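Local coordinates for VAO-type flavoprotein oxidase VAO615 (Myceliophthora thermophila, PDB 6F72) that is probably an FAD-dependent oxidoreductase, carrying bicovalently bound flavin that reacts rapidly with molecular oxygen once reduced, although its substrate remains unknown, at residues M505-T510 and H522-W527. Residues are numbered along the deposited sequence; the frame is centred on the assembly and turned at random.
With NAG (2-acetamido-2-deoxy-beta-D-glucopyranose), chain G.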
loop_
_atom_site.group_PDB
_atom_site.type_symbol
_atom_site.label_atom_id
_atom_site.label_comp_id
_atom_site.label_asym_id
_atom_site.label_seq_id
_atom_site.Cartn_x
_atom_site.Cartn_y
_atom_site.Cartn_z
ATOM N N MET A 505 -0.444 18.654 10.766
ATOM C CA MET A 505 -1.287 18.700 11.971
ATOM C C MET A 505 -1.226 17.350 12.675
ATOM O O MET A 505 -1.058 17.293 13.894
ATOM C CB MET A 505 -2.742 19.082 11.671
ATOM C CG MET A 505 -3.655 19.000 12.893
ATOM S SD MET A 505 -5.353 19.570 12.682
ATOM C CE MET A 505 -6.109 18.169 11.862
ATOM N N MET A 506 -1.359 16.278 11.888
ATOM C CA MET A 506 -1.235 14.903 12.379
ATOM C C MET A 506 0.130 14.648 13.013
ATOM O O MET A 506 0.215 14.020 14.075
ATOM C CB MET A 506 -1.470 13.895 11.238
ATOM C CG MET A 506 -2.901 13.846 10.721
ATOM S SD MET A 506 -3.043 13.164 9.058
ATOM C CE MET A 506 -2.405 11.513 9.340
ATOM N N ASP A 507 1.183 15.146 12.355
ATOM C CA ASP A 507 2.571 14.963 12.797
ATOM C C ASP A 507 2.816 15.598 14.158
ATOM O O ASP A 507 3.296 14.944 15.079
ATOM C CB ASP A 507 3.546 15.572 11.781
ATOM C CG ASP A 507 3.635 14.783 10.488
ATOM O OD1 ASP A 507 2.935 13.756 10.321
ATOM O OD2 ASP A 507 4.424 15.223 9.628
ATOM N N ALA A 508 2.473 16.877 14.266
ATOM C CA ALA A 508 2.639 17.660 15.487
ATOM C C ALA A 508 1.867 17.087 16.686
ATOM O O ALA A 508 2.335 17.188 17.836
ATOM C CB ALA A 508 2.241 19.114 15.232
ATOM N N ALA A 509 0.699 16.490 16.421
ATOM C CA ALA A 509 -0.123 15.905 17.497
ATOM C C ALA A 509 0.402 14.581 18.061
ATOM O O ALA A 509 -0.111 14.087 19.082
ATOM C CB ALA A 509 -1.561 15.742 17.055
ATOM N N THR A 510 1.408 14.004 17.395
ATOM C CA THR A 510 1.912 12.681 17.755
ATOM C C THR A 510 3.460 12.590 17.694
ATOM O O THR A 510 4.009 11.891 16.831
ATOM C CB THR A 510 1.259 11.582 16.875
ATOM O OG1 THR A 510 1.351 11.961 15.493
ATOM C CG2 THR A 510 -0.221 11.337 17.261
ATOM N N HIS A 522 2.061 12.544 -1.926
ATOM C CA HIS A 522 3.274 12.790 -2.733
ATOM C C HIS A 522 3.910 14.180 -2.607
ATOM O O HIS A 522 5.067 14.367 -3.008
ATOM C CB HIS A 522 2.974 12.547 -4.209
ATOM C CG HIS A 522 2.044 13.559 -4.806
ATOM N ND1 HIS A 522 2.304 14.194 -6.003
ATOM C CD2 HIS A 522 0.855 14.045 -4.368
ATOM C CE1 HIS A 522 1.305 15.014 -6.285
ATOM N NE2 HIS A 522 0.415 14.939 -5.310
ATOM N N LEU A 523 3.147 15.158 -2.114
ATOM C CA LEU A 523 3.657 16.519 -1.920
ATOM C C LEU A 523 4.160 16.782 -0.493
ATOM O O LEU A 523 4.757 17.842 -0.232
ATOM C CB LEU A 523 2.615 17.560 -2.312
ATOM C CG LEU A 523 2.004 17.533 -3.718
ATOM C CD1 LEU A 523 0.759 18.420 -3.710
ATOM C CD2 LEU A 523 2.990 17.952 -4.809
ATOM N N TYR A 524 3.939 15.817 0.412
ATOM C CA TYR A 524 4.370 15.919 1.828
ATOM C C TYR A 524 5.863 16.214 1.935
ATOM O O TYR A 524 6.699 15.445 1.458
ATOM C CB TYR A 524 3.986 14.639 2.582
ATOM C CG TYR A 524 4.517 14.514 3.997
ATOM C CD1 TYR A 524 4.234 15.483 4.964
ATOM C CD2 TYR A 524 5.283 13.400 4.381
ATOM C CE1 TYR A 524 4.724 15.357 6.260
ATOM C CE2 TYR A 524 5.755 13.266 5.680
ATOM C CZ TYR A 524 5.473 14.247 6.608
ATOM O OH TYR A 524 5.945 14.138 7.907
ATOM N N ALA A 525 6.184 17.339 2.553
ATOM C CA ALA A 525 7.518 17.920 2.477
ATOM C C ALA A 525 8.577 17.170 3.292
ATOM O O ALA A 525 9.728 17.099 2.855
ATOM C CB ALA A 525 7.477 19.391 2.879
ATOM N N ASN A 526 8.177 16.634 4.455
ATOM C CA ASN A 526 9.095 16.008 5.436
ATOM C C ASN A 526 9.239 14.480 5.218
ATOM O O ASN A 526 9.544 13.730 6.170
ATOM C CB ASN A 526 8.667 16.339 6.891
ATOM C CG ASN A 526 9.755 16.007 7.931
ATOM O OD1 ASN A 526 10.954 16.143 7.662
ATOM N ND2 ASN A 526 9.337 15.564 9.123
ATOM N N TRP A 527 9.051 14.030 3.973
ATOM C CA TRP A 527 9.050 12.598 3.641
ATOM C C TRP A 527 10.314 11.851 4.082
ATOM O O TRP A 527 10.207 10.744 4.586
ATOM C CB TRP A 527 8.788 12.342 2.135
ATOM C CG TRP A 527 9.814 12.954 1.244
ATOM C CD1 TRP A 527 9.806 14.221 0.741
ATOM C CD2 TRP A 527 11.004 12.337 0.750
ATOM N NE1 TRP A 527 10.917 14.442 -0.026
ATOM C CE2 TRP A 527 11.674 13.300 -0.043
ATOM C CE3 TRP A 527 11.576 11.062 0.899
ATOM C CZ2 TRP A 527 12.893 13.034 -0.690
ATOM C CZ3 TRP A 527 12.796 10.797 0.259
ATOM C CH2 TRP A 527 13.434 11.783 -0.531
HETATM C C1 NAG G . -7.265 21.229 16.735
HETATM C C2 NAG G . -5.728 21.230 16.882
HETATM C C3 NAG G . -5.135 22.561 17.397
HETATM C C4 NAG G . -5.851 23.803 16.847
HETATM C C5 NAG G . -7.359 23.653 17.093
HETATM C C6 NAG G . -8.180 24.870 16.670
HETATM C C7 NAG G . -4.589 19.089 17.449
HETATM C C8 NAG G . -4.380 18.090 18.550
HETATM N N2 NAG G . -5.370 20.131 17.772
HETATM O O3 NAG G . -3.748 22.655 17.058
HETATM O O4 NAG G . -5.315 25.010 17.415
HETATM O O5 NAG G . -7.813 22.503 16.357
HETATM O O6 NAG G . -8.229 24.949 15.238
HETATM O O7 NAG G . -4.064 18.937 16.353
HETATM O O HOH W 1 6.859 15.121 10.897
#
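Tyr524 reaches across to Asp507 with its hydroxyl, which donates a hydrogen bond of 2.5 Å from OH to OD2 of the carboxylate. Its CB starts the side chain toward helix 488-508, and CG stands anti to the backbone N (chi1 172°), beside the carbonyl carbon, and from there the ring extends toward Asp507. Within the type I turn from Tyr524 to Trp527, the backbone N of Asn526 comes to lie 4.0 Å above the centre of one ring face. Further out, CE1 and CZ approach OD2 with the ring edge, and the carboxylate is turned 76° from the ring plane. OH meets OD2 on its syn side, 25° out of the carboxylate plane. The bond joins the C-terminal part of helix 488-508 to a loop of the berberine and berberine-like family region that leads into helix 527-532. Aspartate suits the helix position because its two oxygens divide the work: OD1 forms a salt bridge with Arg416 and accepts a hydrogen bond from Gln503, while OD2 also accepts one from a water whose oxygen lies 2.7 Å from OD2. That water in turn accepts from Asn526 ND2 at 3.1 Å, a second, indirect link to the loop. Replacing Asp507 by alanine removes the carboxylate, and the Tyr524 hydroxyl would probably lose its acceptor and Arg416 this acidic partner. Thr510 OG1 donates to Met506 O over 2.7 Å, tying Thr510 back to the helix backbone.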